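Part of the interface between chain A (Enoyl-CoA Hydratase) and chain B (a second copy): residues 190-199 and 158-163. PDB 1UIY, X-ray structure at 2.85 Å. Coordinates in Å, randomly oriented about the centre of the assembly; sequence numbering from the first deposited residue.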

# COMPACT_ATOMS: atom_id res chain seq x y z
N ALA A 190 -0.18 34.05 -15.24
CA ALA A 190 -1.51 34.46 -14.83
C ALA A 190 -2.04 33.42 -13.86
O ALA A 190 -2.37 33.74 -12.71
CB ALA A 190 -2.41 34.55 -16.05
N LEU A 191 -2.11 32.18 -14.32
CA LEU A 191 -2.59 31.06 -13.51
C LEU A 191 -1.92 31.07 -12.14
O LEU A 191 -2.59 30.99 -11.10
CB LEU A 191 -2.28 29.75 -14.23
CG LEU A 191 -2.72 28.45 -13.55
CD1 LEU A 191 -4.21 28.52 -13.26
CD2 LEU A 191 -2.40 27.27 -14.45
N ALA A 192 -0.60 31.17 -12.15
CA ALA A 192 0.20 31.18 -10.93
C ALA A 192 -0.31 32.25 -9.97
O ALA A 192 -0.76 31.93 -8.87
CB ALA A 192 1.66 31.43 -11.28
N GLU A 193 -0.23 33.51 -10.39
CA GLU A 193 -0.67 34.63 -9.57
C GLU A 193 -1.99 34.31 -8.86
O GLU A 193 -2.12 34.50 -7.64
CB GLU A 193 -0.86 35.87 -10.45
CG GLU A 193 -0.35 37.18 -9.84
CD GLU A 193 1.12 37.45 -10.14
OE1 GLU A 193 1.52 37.44 -11.33
OE2 GLU A 193 1.89 37.67 -9.18
N GLU A 194 -2.96 33.81 -9.61
CA GLU A 194 -4.26 33.45 -9.03
C GLU A 194 -4.07 32.50 -7.84
O GLU A 194 -4.54 32.77 -6.73
CB GLU A 194 -5.13 32.77 -10.09
CG GLU A 194 -6.45 32.25 -9.56
CD GLU A 194 -7.23 31.49 -10.62
OE1 GLU A 194 -8.34 30.99 -10.31
OE2 GLU A 194 -6.73 31.39 -11.76
N VAL A 195 -3.38 31.40 -8.08
CA VAL A 195 -3.09 30.40 -7.05
C VAL A 195 -2.35 31.06 -5.90
O VAL A 195 -2.54 30.70 -4.74
CB VAL A 195 -2.22 29.26 -7.63
CG1 VAL A 195 -1.57 28.46 -6.51
CG2 VAL A 195 -3.09 28.35 -8.48
N ALA A 196 -1.51 32.03 -6.23
CA ALA A 196 -0.73 32.73 -5.23
C ALA A 196 -1.57 33.63 -4.33
O ALA A 196 -1.14 33.97 -3.22
CB ALA A 196 0.36 33.52 -5.89
N LYS A 197 -2.75 34.03 -4.79
CA LYS A 197 -3.60 34.87 -3.95
C LYS A 197 -4.05 34.07 -2.73
O LYS A 197 -4.23 34.63 -1.64
CB LYS A 197 -4.85 35.34 -4.72
CG LYS A 197 -4.59 36.43 -5.77
CD LYS A 197 -5.82 36.66 -6.65
CE LYS A 197 -7.04 37.18 -5.87
NZ LYS A 197 -6.94 38.62 -5.46
N ASN A 198 -4.22 32.76 -2.91
CA ASN A 198 -4.67 31.88 -1.84
C ASN A 198 -3.63 31.64 -0.74
O ASN A 198 -2.44 31.91 -0.92
CB ASN A 198 -5.13 30.54 -2.44
CG ASN A 198 -6.33 30.69 -3.38
OD1 ASN A 198 -7.26 31.45 -3.11
ND2 ASN A 198 -6.31 29.95 -4.48
N ALA A 199 -4.10 31.13 0.40
CA ALA A 199 -3.30 30.86 1.61
C ALA A 199 -2.07 29.96 1.44
O ALA A 199 -2.18 28.78 1.08
CB ALA A 199 -4.20 30.28 2.69
N LEU B 158 -8.09 22.33 -6.38
CA LEU B 158 -7.75 22.65 -5.00
C LEU B 158 -6.82 23.82 -4.81
O LEU B 158 -6.86 24.44 -3.75
CB LEU B 158 -7.18 21.42 -4.29
CG LEU B 158 -8.08 20.19 -4.24
CD1 LEU B 158 -7.45 19.15 -3.33
CD2 LEU B 158 -9.46 20.56 -3.73
N LEU B 159 -5.99 24.13 -5.80
CA LEU B 159 -5.05 25.25 -5.67
C LEU B 159 -5.65 26.61 -6.06
O LEU B 159 -5.31 27.64 -5.48
CB LEU B 159 -3.78 25.01 -6.50
CG LEU B 159 -2.96 23.77 -6.14
CD1 LEU B 159 -1.65 23.79 -6.89
CD2 LEU B 159 -2.69 23.73 -4.65
N THR B 160 -6.55 26.61 -7.04
CA THR B 160 -7.18 27.85 -7.46
C THR B 160 -8.42 28.11 -6.63
O THR B 160 -8.76 29.27 -6.34
CB THR B 160 -7.62 27.79 -8.92
OG1 THR B 160 -8.71 26.87 -9.05
CG2 THR B 160 -6.45 27.38 -9.81
N GLY B 161 -9.11 27.04 -6.27
CA GLY B 161 -10.32 27.15 -5.48
C GLY B 161 -11.47 27.64 -6.32
O GLY B 161 -12.50 28.03 -5.79
N ARG B 162 -11.30 27.62 -7.64
CA ARG B 162 -12.35 28.09 -8.54
C ARG B 162 -13.60 27.21 -8.53
O ARG B 162 -13.59 26.09 -8.02
CB ARG B 162 -11.82 28.22 -9.98
CG ARG B 162 -11.40 26.93 -10.66
CD ARG B 162 -10.55 27.20 -11.89
NE ARG B 162 -10.25 25.98 -12.64
CZ ARG B 162 -11.07 25.40 -13.51
NH1 ARG B 162 -12.27 25.93 -13.77
NH2 ARG B 162 -10.72 24.27 -14.11
N LEU B 163 -14.68 27.73 -9.08
CA LEU B 163 -15.92 26.99 -9.15
C LEU B 163 -16.09 26.56 -10.60
O LEU B 163 -16.03 27.38 -11.51
CB LEU B 163 -17.11 27.86 -8.70
CG LEU B 163 -17.08 28.48 -7.29
CD1 LEU B 163 -18.40 29.16 -7.01
CD2 LEU B 163 -16.84 27.42 -6.24

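Two helix ends set the frame of this contact. In chain A the helix comes in from earlier in the chain and carries its i to i+4 hydrogen bonds, such as Val A195 N to Leu A191 O at 3.1 Å, until the pattern tightens near its end, where Asn A198 N reaches Val A195 O at 3.2 Å. In chain B a helix likewise finishes, and Gly B161 is the first residue to leave helical angles, with phi of 75°, a value that by itself favours glycine. The backbones come nearest at Val A195 and Thr B160, whose CA atoms lie 4.8 Å apart, with both CA-to-CB bonds pointing sideways.

A helix end leaves carbonyls without helical partners, and here one side chain from the other copy serves two of them. Asn A198, its CB directed toward chain B, donates from ND2 to Leu B159 O at 2.7 Å and to Thr B160 O at 3.2 Å; the longer bond is the straighter, 158° against 135° at the hydrogen. The amide thus binds main chain: both acceptors are backbone carbonyls of chain B.

Beside this polar point lies a patch of aliphatic packing. Val A195 CG2 sits 3.7 Å from Thr B160 CG2 and 3.9 Å from Leu B159 CB, so one methyl touches both residues. Leu A191, one helical turn earlier, adds a looser contact, CD1 to Thr B160 CG2 at 4.3 Å.

Thr B160 has the largest covered area of any residue here. Its methyl faces the chain A helix while its OG1 accepts from Arg B162 N at 3.0 Å, bracing the turn within its own chain. Glu A194, extended throughout, brings OE1 within 3.6 Å of Thr B160 CB, a packing contact.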